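Long-range contacts in RagA protein (Porphyromonas gingivalis, PDB 6SLN), which probably acts as a TonB-dependent transporter of the outer membrane, a plugged β-barrel of the kind that carries substrates into the periplasm: residues A651-N656 and L665-A670; A565-L570 and I644-H649; G951-L956 and G992-F997; K749-Y754 and L850-K855. All blocks are in the same frame, centred on the assembly; numbering follows the deposited sequence.

Interaction 1 of 4, residues A651-N656 and L665-A670; sequences ALVTVN and LSISTA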
# COMPACT_ATOMS: atom_id res chain seq x y z
N ALA A 651 -19.06 -11.23 -19.14
CA ALA A 651 -19.23 -12.49 -18.42
C ALA A 651 -17.87 -12.94 -17.91
O ALA A 651 -16.98 -13.24 -18.70
CB ALA A 651 -19.85 -13.56 -19.32
N LEU A 652 -17.71 -13.00 -16.59
CA LEU A 652 -16.38 -12.96 -16.00
C LEU A 652 -16.06 -14.15 -15.13
O LEU A 652 -16.94 -14.79 -14.56
CB LEU A 652 -16.20 -11.70 -15.19
CG LEU A 652 -16.25 -10.52 -16.14
CD1 LEU A 652 -16.41 -9.23 -15.33
CD2 LEU A 652 -14.98 -10.55 -16.98
N VAL A 653 -14.76 -14.42 -15.02
CA VAL A 653 -14.22 -15.33 -14.03
C VAL A 653 -13.22 -14.54 -13.19
O VAL A 653 -12.74 -13.48 -13.59
CB VAL A 653 -13.56 -16.58 -14.64
CG1 VAL A 653 -14.56 -17.30 -15.57
CG2 VAL A 653 -12.29 -16.21 -15.38
N THR A 654 -12.94 -15.06 -12.01
CA THR A 654 -12.06 -14.36 -11.10
C THR A 654 -11.31 -15.38 -10.26
O THR A 654 -11.62 -16.57 -10.27
CB THR A 654 -12.83 -13.36 -10.21
OG1 THR A 654 -11.96 -12.31 -9.78
CG2 THR A 654 -13.47 -14.05 -8.99
N VAL A 655 -10.30 -14.89 -9.55
CA VAL A 655 -9.47 -15.76 -8.74
C VAL A 655 -10.26 -16.22 -7.53
O VAL A 655 -11.02 -15.45 -6.92
CB VAL A 655 -8.15 -15.04 -8.37
CG1 VAL A 655 -7.36 -15.82 -7.30
CG2 VAL A 655 -7.28 -14.90 -9.62
N ASN A 656 -10.13 -17.49 -7.22
CA ASN A 656 -10.80 -18.11 -6.09
C ASN A 656 -9.94 -19.29 -5.68
O ASN A 656 -10.20 -20.44 -6.05
CB ASN A 656 -12.21 -18.57 -6.45
CG ASN A 656 -13.09 -18.73 -5.22
OD1 ASN A 656 -12.82 -18.12 -4.19
ND2 ASN A 656 -14.15 -19.52 -5.32
N LEU A 665 -10.16 -20.78 -10.25
CA LEU A 665 -11.06 -19.87 -10.95
C LEU A 665 -12.51 -20.17 -10.60
O LEU A 665 -12.91 -21.34 -10.49
CB LEU A 665 -10.85 -19.97 -12.46
CG LEU A 665 -9.49 -19.47 -12.91
CD1 LEU A 665 -9.30 -19.77 -14.39
CD2 LEU A 665 -9.44 -18.00 -12.61
N SER A 666 -13.31 -19.11 -10.45
CA SER A 666 -14.75 -19.24 -10.27
C SER A 666 -15.45 -18.22 -11.14
O SER A 666 -14.94 -17.14 -11.40
CB SER A 666 -15.18 -19.04 -8.82
OG SER A 666 -14.72 -20.12 -8.02
N ILE A 667 -16.64 -18.60 -11.61
CA ILE A 667 -17.43 -17.69 -12.42
C ILE A 667 -17.83 -16.53 -11.53
O ILE A 667 -18.42 -16.73 -10.47
CB ILE A 667 -18.66 -18.41 -12.97
CG1 ILE A 667 -18.28 -19.19 -14.22
CG2 ILE A 667 -19.78 -17.40 -13.25
CD1 ILE A 667 -18.97 -20.52 -14.34
N SER A 668 -17.51 -15.31 -11.95
CA SER A 668 -17.91 -14.21 -11.08
C SER A 668 -19.18 -13.51 -11.55
O SER A 668 -20.03 -13.21 -10.73
CB SER A 668 -16.76 -13.20 -10.92
OG SER A 668 -16.82 -12.14 -11.84
N THR A 669 -19.37 -13.25 -12.83
CA THR A 669 -20.60 -12.57 -13.20
C THR A 669 -21.36 -13.37 -14.23
O THR A 669 -20.79 -14.15 -14.99
CB THR A 669 -20.36 -11.16 -13.74
OG1 THR A 669 -19.68 -11.24 -15.01
CG2 THR A 669 -19.53 -10.35 -12.73
N ALA A 670 -22.68 -13.15 -14.23
CA ALA A 670 -23.54 -13.76 -15.23
C ALA A 670 -23.32 -13.12 -16.60
O ALA A 670 -23.14 -13.83 -17.61
CB ALA A 670 -25.00 -13.63 -14.78

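Interaction 2 of 4, residues A565-L570 and I644-H649; sequences AEYAYL and IGNYNH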
# COMPACT_ATOMS: atom_id res chain seq x y z
N ALA A 565 -10.74 0.89 -10.92
CA ALA A 565 -11.97 1.22 -11.63
C ALA A 565 -11.64 2.21 -12.74
O ALA A 565 -10.86 3.14 -12.54
CB ALA A 565 -13.02 1.84 -10.68
N GLU A 566 -12.26 2.02 -13.91
CA GLU A 566 -12.21 3.08 -14.91
C GLU A 566 -13.46 3.09 -15.77
O GLU A 566 -14.17 2.09 -15.90
CB GLU A 566 -10.99 2.98 -15.81
CG GLU A 566 -10.55 1.59 -16.09
CD GLU A 566 -9.10 1.55 -16.47
OE1 GLU A 566 -8.62 0.48 -16.90
OE2 GLU A 566 -8.45 2.60 -16.36
N TYR A 567 -13.73 4.26 -16.32
CA TYR A 567 -14.79 4.43 -17.28
C TYR A 567 -14.42 5.61 -18.16
O TYR A 567 -13.51 6.38 -17.84
CB TYR A 567 -16.16 4.64 -16.59
CG TYR A 567 -16.33 5.93 -15.80
CD1 TYR A 567 -16.55 7.15 -16.43
CD2 TYR A 567 -16.32 5.92 -14.40
CE1 TYR A 567 -16.72 8.34 -15.69
CE2 TYR A 567 -16.49 7.10 -13.66
CZ TYR A 567 -16.69 8.29 -14.31
OH TYR A 567 -16.87 9.43 -13.58
N ALA A 568 -15.12 5.73 -19.28
CA ALA A 568 -14.96 6.88 -20.14
C ALA A 568 -16.25 7.12 -20.90
O ALA A 568 -17.12 6.24 -21.01
CB ALA A 568 -13.77 6.70 -21.10
N TYR A 569 -16.38 8.34 -21.40
CA TYR A 569 -17.50 8.74 -22.24
C TYR A 569 -16.94 9.53 -23.41
O TYR A 569 -15.96 10.26 -23.27
CB TYR A 569 -18.51 9.60 -21.48
CG TYR A 569 -19.40 8.87 -20.51
CD1 TYR A 569 -20.56 8.24 -20.94
CD2 TYR A 569 -19.10 8.85 -19.15
CE1 TYR A 569 -21.39 7.59 -20.04
CE2 TYR A 569 -19.92 8.19 -18.24
CZ TYR A 569 -21.06 7.56 -18.69
OH TYR A 569 -21.88 6.91 -17.79
N LEU A 570 -17.59 9.38 -24.57
CA LEU A 570 -17.30 10.19 -25.75
C LEU A 570 -18.60 10.76 -26.27
O LEU A 570 -19.59 10.02 -26.41
CB LEU A 570 -16.62 9.38 -26.86
CG LEU A 570 -16.26 10.23 -28.09
CD1 LEU A 570 -15.20 11.31 -27.78
CD2 LEU A 570 -15.81 9.33 -29.23
N ILE A 644 -24.38 3.41 -13.92
CA ILE A 644 -24.30 2.09 -13.32
C ILE A 644 -22.83 1.76 -13.10
O ILE A 644 -21.95 2.57 -13.35
CB ILE A 644 -24.98 1.03 -14.19
CG1 ILE A 644 -24.25 0.96 -15.54
CG2 ILE A 644 -26.45 1.38 -14.37
CD1 ILE A 644 -24.73 -0.15 -16.45
N GLY A 645 -22.58 0.53 -12.64
CA GLY A 645 -21.22 0.05 -12.50
C GLY A 645 -20.45 0.14 -13.80
O GLY A 645 -20.97 0.44 -14.87
N ASN A 646 -19.14 -0.13 -13.69
CA ASN A 646 -18.23 0.07 -14.81
C ASN A 646 -18.10 -1.15 -15.72
O ASN A 646 -17.66 -1.00 -16.87
CB ASN A 646 -16.83 0.44 -14.28
CG ASN A 646 -16.83 1.75 -13.54
OD1 ASN A 646 -17.38 2.74 -14.03
ND2 ASN A 646 -16.18 1.78 -12.36
N TYR A 647 -18.46 -2.33 -15.25
CA TYR A 647 -18.14 -3.58 -15.92
C TYR A 647 -19.31 -4.56 -15.78
O TYR A 647 -19.16 -5.68 -15.31
CB TYR A 647 -16.88 -4.23 -15.35
CG TYR A 647 -15.70 -3.31 -15.16
CD1 TYR A 647 -14.96 -2.85 -16.26
CD2 TYR A 647 -15.30 -2.90 -13.88
CE1 TYR A 647 -13.87 -2.01 -16.10
CE2 TYR A 647 -14.20 -2.06 -13.70
CZ TYR A 647 -13.48 -1.62 -14.82
OH TYR A 647 -12.40 -0.77 -14.66
N ASN A 648 -20.50 -4.14 -16.18
CA ASN A 648 -21.70 -4.92 -15.89
C ASN A 648 -22.19 -5.76 -17.05
O ASN A 648 -23.22 -6.43 -16.90
CB ASN A 648 -22.83 -3.99 -15.45
CG ASN A 648 -22.67 -3.50 -14.03
OD1 ASN A 648 -22.32 -4.26 -13.13
ND2 ASN A 648 -22.90 -2.21 -13.83
N HIS A 649 -21.52 -5.73 -18.20
CA HIS A 649 -21.93 -6.54 -19.34
C HIS A 649 -21.04 -7.75 -19.58
O HIS A 649 -21.51 -8.73 -20.17
CB HIS A 649 -21.96 -5.69 -20.62
CG HIS A 649 -20.70 -4.93 -20.88
ND1 HIS A 649 -19.68 -5.44 -21.65
CD2 HIS A 649 -20.30 -3.70 -20.48
CE1 HIS A 649 -18.70 -4.56 -21.71
NE2 HIS A 649 -19.05 -3.49 -21.01
O HOH W 1 -16.39 1.59 -17.87

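Interaction 3 of 4, residues G951-L956 and G992-F997; sequences GARVYL and GIQLSF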
# COMPACT_ATOMS: atom_id res chain seq x y z
N GLY A 951 -16.96 48.08 5.64
CA GLY A 951 -18.22 47.64 6.22
C GLY A 951 -17.99 46.45 7.12
O GLY A 951 -16.87 45.94 7.25
N ALA A 952 -19.07 45.99 7.75
CA ALA A 952 -19.01 44.79 8.58
C ALA A 952 -20.42 44.28 8.83
O ALA A 952 -21.39 45.04 8.83
CB ALA A 952 -18.30 45.06 9.90
N ARG A 953 -20.53 42.96 9.05
CA ARG A 953 -21.79 42.34 9.40
C ARG A 953 -21.57 41.32 10.51
O ARG A 953 -20.54 40.64 10.54
CB ARG A 953 -22.45 41.62 8.22
CG ARG A 953 -22.62 42.44 6.98
CD ARG A 953 -22.82 41.57 5.75
NE ARG A 953 -22.79 42.41 4.55
CZ ARG A 953 -23.79 42.53 3.69
NH1 ARG A 953 -24.91 41.84 3.86
NH2 ARG A 953 -23.66 43.32 2.63
N VAL A 954 -22.54 41.23 11.41
CA VAL A 954 -22.62 40.12 12.35
C VAL A 954 -23.96 39.43 12.13
O VAL A 954 -24.94 40.06 11.71
CB VAL A 954 -22.47 40.57 13.81
CG1 VAL A 954 -21.02 40.88 14.10
CG2 VAL A 954 -23.36 41.79 14.10
N TYR A 955 -24.00 38.13 12.40
CA TYR A 955 -25.23 37.38 12.23
C TYR A 955 -25.33 36.29 13.29
O TYR A 955 -24.32 35.78 13.79
CB TYR A 955 -25.35 36.73 10.85
CG TYR A 955 -24.28 35.71 10.51
CD1 TYR A 955 -24.36 34.39 10.96
CD2 TYR A 955 -23.19 36.06 9.71
CE1 TYR A 955 -23.38 33.46 10.62
CE2 TYR A 955 -22.22 35.14 9.37
CZ TYR A 955 -22.31 33.84 9.83
OH TYR A 955 -21.32 32.94 9.48
N LEU A 956 -26.57 35.94 13.60
CA LEU A 956 -26.90 34.82 14.47
C LEU A 956 -27.72 33.83 13.65
O LEU A 956 -28.70 34.20 13.00
CB LEU A 956 -27.70 35.31 15.67
CG LEU A 956 -27.29 34.82 17.05
CD1 LEU A 956 -25.78 34.76 17.13
CD2 LEU A 956 -27.88 35.76 18.10
N GLY A 992 -21.68 34.50 13.81
CA GLY A 992 -20.71 34.76 12.77
C GLY A 992 -20.52 36.24 12.50
O GLY A 992 -21.36 37.07 12.83
N ILE A 993 -19.39 36.54 11.86
CA ILE A 993 -18.96 37.90 11.61
C ILE A 993 -18.54 38.01 10.15
O ILE A 993 -18.20 37.01 9.51
CB ILE A 993 -17.79 38.30 12.55
CG1 ILE A 993 -17.44 39.77 12.42
CG2 ILE A 993 -16.58 37.44 12.31
CD1 ILE A 993 -16.96 40.39 13.71
N GLN A 994 -18.59 39.23 9.61
CA GLN A 994 -18.02 39.46 8.29
C GLN A 994 -17.39 40.84 8.21
O GLN A 994 -17.97 41.84 8.66
CB GLN A 994 -19.06 39.32 7.18
CG GLN A 994 -18.45 39.52 5.82
CD GLN A 994 -19.45 39.84 4.74
OE1 GLN A 994 -19.94 40.97 4.63
NE2 GLN A 994 -19.77 38.84 3.93
N LEU A 995 -16.20 40.89 7.61
CA LEU A 995 -15.42 42.10 7.44
C LEU A 995 -15.22 42.36 5.96
O LEU A 995 -14.77 41.48 5.22
CB LEU A 995 -14.05 41.94 8.12
CG LEU A 995 -13.89 42.52 9.52
CD1 LEU A 995 -15.09 42.23 10.41
CD2 LEU A 995 -12.65 41.94 10.11
N SER A 996 -15.53 43.57 5.52
CA SER A 996 -15.33 43.95 4.12
C SER A 996 -14.38 45.13 4.06
O SER A 996 -14.58 46.12 4.78
CB SER A 996 -16.65 44.33 3.46
OG SER A 996 -17.56 43.27 3.55
N PHE A 997 -13.36 45.03 3.21
CA PHE A 997 -12.56 46.20 2.90
C PHE A 997 -11.84 46.07 1.57
O PHE A 997 -12.27 45.33 0.69
CB PHE A 997 -11.56 46.48 4.02
CG PHE A 997 -10.93 45.27 4.60
CD1 PHE A 997 -10.06 44.50 3.85
CD2 PHE A 997 -11.16 44.91 5.92
CE1 PHE A 997 -9.46 43.40 4.38
CE2 PHE A 997 -10.56 43.80 6.47
CZ PHE A 997 -9.71 43.04 5.70
OXT PHE A 997 -10.83 46.74 1.33

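Interaction 4 of 4, residues K749-Y754 and L850-K855; sequences KDWNVY and LGASWK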
# COMPACT_ATOMS: atom_id res chain seq x y z
N LYS A 749 -38.85 52.43 1.89
CA LYS A 749 -37.49 52.98 2.07
C LYS A 749 -37.10 53.00 3.55
O LYS A 749 -36.59 53.99 4.10
CB LYS A 749 -37.39 54.37 1.44
CG LYS A 749 -36.62 54.35 0.12
CD LYS A 749 -37.55 54.34 -1.09
CE LYS A 749 -36.79 54.68 -2.37
NZ LYS A 749 -37.68 54.77 -3.56
N ASP A 750 -37.35 51.86 4.19
CA ASP A 750 -37.05 51.57 5.59
C ASP A 750 -37.21 50.06 5.78
O ASP A 750 -36.32 49.39 6.31
CB ASP A 750 -37.97 52.36 6.53
CG ASP A 750 -37.26 52.87 7.78
OD1 ASP A 750 -36.25 53.60 7.65
OD2 ASP A 750 -37.74 52.57 8.90
N TRP A 751 -38.35 49.53 5.32
CA TRP A 751 -38.74 48.14 5.46
C TRP A 751 -38.61 47.39 4.13
O TRP A 751 -38.59 47.99 3.06
CB TRP A 751 -40.20 48.04 5.93
CG TRP A 751 -40.35 47.92 7.41
CD1 TRP A 751 -40.60 48.92 8.28
CD2 TRP A 751 -40.26 46.72 8.19
NE1 TRP A 751 -40.67 48.43 9.56
CE2 TRP A 751 -40.47 47.08 9.53
CE3 TRP A 751 -40.02 45.37 7.89
CZ2 TRP A 751 -40.45 46.15 10.57
CZ3 TRP A 751 -40.00 44.45 8.92
CH2 TRP A 751 -40.22 44.85 10.24
N ASN A 752 -38.55 46.06 4.21
CA ASN A 752 -38.57 45.22 3.01
C ASN A 752 -38.88 43.78 3.42
O ASN A 752 -37.99 43.05 3.87
CB ASN A 752 -37.25 45.29 2.26
CG ASN A 752 -37.26 44.46 0.98
OD1 ASN A 752 -38.26 43.81 0.66
ND2 ASN A 752 -36.14 44.46 0.26
N VAL A 753 -40.13 43.37 3.20
CA VAL A 753 -40.59 42.01 3.46
C VAL A 753 -40.70 41.30 2.12
O VAL A 753 -41.32 41.83 1.19
CB VAL A 753 -41.93 42.01 4.19
CG1 VAL A 753 -42.26 40.63 4.68
CG2 VAL A 753 -41.89 42.98 5.35
N TYR A 754 -40.10 40.10 2.02
CA TYR A 754 -40.08 39.34 0.78
C TYR A 754 -40.36 37.88 1.09
O TYR A 754 -40.07 37.39 2.19
CB TYR A 754 -38.73 39.44 0.04
CG TYR A 754 -37.55 39.45 0.98
CD1 TYR A 754 -37.16 40.62 1.63
CD2 TYR A 754 -36.83 38.29 1.23
CE1 TYR A 754 -36.09 40.64 2.50
CE2 TYR A 754 -35.75 38.29 2.11
CZ TYR A 754 -35.39 39.47 2.74
OH TYR A 754 -34.33 39.51 3.62
N LEU A 850 -39.20 33.25 3.93
CA LEU A 850 -39.61 34.59 4.33
C LEU A 850 -38.38 35.46 4.46
O LEU A 850 -37.24 35.01 4.31
CB LEU A 850 -40.36 34.57 5.65
CG LEU A 850 -41.69 33.83 5.69
CD1 LEU A 850 -41.55 32.63 6.60
CD2 LEU A 850 -42.79 34.76 6.17
N GLY A 851 -38.60 36.72 4.78
CA GLY A 851 -37.48 37.60 5.00
C GLY A 851 -37.87 39.05 5.16
O GLY A 851 -38.53 39.63 4.30
N ALA A 852 -37.48 39.64 6.28
CA ALA A 852 -37.62 41.07 6.50
C ALA A 852 -36.25 41.68 6.70
O ALA A 852 -35.36 41.08 7.32
CB ALA A 852 -38.51 41.38 7.71
N SER A 853 -36.06 42.88 6.16
CA SER A 853 -34.88 43.68 6.42
C SER A 853 -35.35 45.04 6.90
O SER A 853 -36.18 45.68 6.25
CB SER A 853 -34.01 43.81 5.18
OG SER A 853 -34.80 44.13 4.06
N TRP A 854 -34.82 45.46 8.05
CA TRP A 854 -35.07 46.80 8.55
C TRP A 854 -34.10 47.78 7.92
O TRP A 854 -33.91 47.77 6.70
CB TRP A 854 -34.94 46.86 10.06
CG TRP A 854 -35.90 47.81 10.59
CD1 TRP A 854 -37.13 48.08 10.07
CD2 TRP A 854 -35.73 48.68 11.71
NE1 TRP A 854 -37.75 49.06 10.81
CE2 TRP A 854 -36.91 49.44 11.82
CE3 TRP A 854 -34.70 48.88 12.63
CZ2 TRP A 854 -37.08 50.38 12.83
CZ3 TRP A 854 -34.88 49.82 13.62
CH2 TRP A 854 -36.06 50.55 13.71
N LYS A 855 -33.46 48.63 8.72
CA LYS A 855 -32.33 49.41 8.24
C LYS A 855 -31.06 48.72 8.74
O LYS A 855 -30.47 49.08 9.75
CB LYS A 855 -32.43 50.87 8.68
CG LYS A 855 -31.78 51.85 7.68
CD LYS A 855 -32.41 53.25 7.71
CE LYS A 855 -31.58 54.27 6.91
NZ LYS A 855 -31.18 55.47 7.73

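Interaction 1 of 4, residues A651-N656 and L665-A670
A small antiparallel β-hairpin, made by strands 652-655 and 665-667, is tight at its middle and looser where the arms run on beyond the paired residues. The firm part centres on Thr654 and Ser666, a hydrogen-bonded pair: Thr654 N gives to Ser666 O at 2.9 Å and Ser666 N returns to Thr654 O at 3.1 Å, both nearly along the C=O axis. On either side lie the non-hydrogen-bonded pairs Val653-Ile667 and Val655-Leu665, whose side chains diverge; β-branched valine and isoleucine suit such an extended backbone. Farther along, the pairing becomes irregular. Leu652 O takes a good bond from Ser668 N at 2.7 Å, but only a weak one from Thr669 N. Thr669 OG1, held in the crowded position between its own N and carbonyl carbon, accepts a weak, bent bond from Leu652 N and is also hydrogen-bonded to Gln650 O. Residues 652-654 pair in turn with a strand of another protein chain, whose backbone is also hydrogen-bonded to Thr654 OG1, so the sheet runs on across the interface. Near the turn, Asn656 has CG anti to its backbone N (chi1 -158°), and its ND2 donates to Ser666 OG at 2.8 Å, with the hydroxyl close to the amide plane.

Interaction 2 of 4, residues A565-L570 and I644-H649
Tyr647 OH accepts a hydrogen bond from the backbone N of Glu566 at 2.9 Å, somewhat bent at 140°, and so joins the loop after strand 627-641 to barrel strand 561-580. Beside it a water donates to both Glu566 O (3.0 Å) and Asn646 O (3.1 Å). Asn646 points at the strand alongside: its CB rests 3.5 Å from Glu566 O, its ND2 meets Ala565 CB, and its OD1 lies 3.4 Å from Tyr567 CD2, the amide turned 28° from that ring. Asparagine suits the place because it is short enough to fit between loop and strand, while its terminal carbonyl can still take a bond from Arg597. The same CB also covers one face of the neighbouring Tyr647 ring, toward its rim. In the next shell, Arg597 NE donates to Asn646 OD1, while the arginine forms a cation-pi contact with Tyr567, whose ring also meets Tyr528. Ala565 and Tyr567 bond through their backbones to Gly530 and Tyr528 of strand 515-540; Glu566 N, alternating with them, is given to the loop. The direct link therefore uses uncharged groups, with a phenol oxygen as acceptor, and the nearby Arg597 charge would be expected to polarise the Asn646 carbonyl.

Interaction 3 of 4, residues G951-L956 and G992-F997
One face of the Tyr955 ring lies over Gly992, whose CA is 3.7 Å from the ring centroid in a CH-pi contact, only 19° off the ring normal. The ring gets there because CG sits in the crowded position between backbone N and carbonyl carbon (chi1 62°), and glycine fits because a CB would run into the ring. This is the mortise-and-tenon pairing of glycine and tyrosine known from outer-membrane β-barrels. The other flat groups on this side, the Arg953 guanidinium and the Gln994 amide, point the same way with planes 66° apart. Gln994 OE1 lies 3.1 Å from Arg953 CD without a hydrogen bond to NE, while its NE2 is bonded to Asn222. Regular antiparallel pairing carries them: Arg953 N to Gln994 O is 2.8 Å, in the carbonyl plane on a lone pair, and Tyr955 N to Gly992 O is 2.9 Å. The alternate face is apolar, with Val954 CG1 4.1 Å from Ile993 CD1 and Ala952 CB near Leu995 CD1. Strand 951-964 has strand 921-937 on its far edge, with Lys933 making a cation-pi contact to Tyr955, and strand 986-996 pairs beyond with strand 218-230, closing the barrel wall.

Interaction 4 of 4, residues K749-Y754 and L850-K855
Two adjacent antiparallel barrel strands, 752-764 and 844-853, meet at the end remote from their long connection, in all likelihood the periplasmic end, as in other TonB-dependent receptors. Past the paired residues Trp751 and Trp854 form an edge-to-face stack with planes at 65°. The CD1-NE1 edge of Trp854 meets one face of Trp751, with CD1 3.5 Å from Trp751 CE2. Both indoles lie on the surface, consistent with the tryptophans that often border the membrane in such barrels. The far end of the Trp751 indole crosses to the partner strand, its CZ3 3.6 Å from Ala852 CB, the small methyl lying at the ring's edge, near its plane. The backbone bonds lie further in. Ser853 N donates to Asn752 O at 3.0 Å from above the carbonyl plane, and the serine hydroxyl adds a weak bond to the same oxygen. Val753 and Ala852 form a non-hydrogen-bonded pair, and Tyr754 N gives to Gly851 O at 2.8 Å. Tyr754, its CG in the crowded position between N and carbonyl carbon, lays one ring face against Gly851, where a CB would collide; its OH is hydrogen-bonded to Asp860. Gly851 O lies over the ring centre, and Gly851 CA stands 3.8 Å from the Tyr754 centroid in a CH-pi contact.

How the interactions relate
From the N terminus the contacts follow one another in series, none nested in or crossing another. Interaction 2 comes first, bringing the loop at 644-649 back to strand 561-580 after an excursion of 73 residues, mostly strand. Interaction 1 opens almost at once, at residue 651, and closes a hairpin, with only eight residues between its segments; the two centres are about 18 Å apart. Interaction 4 then spans 95 residues to join neighbouring barrel strands, and interaction 3 closes a loop of 35 residues between strand 951-964 and the last strand of the chain, 986-996. Interactions 3 and 4, with centres about 19 Å apart, lie across the chain's centre from interaction 1, which sits on a hairpin separate from the barrel wall.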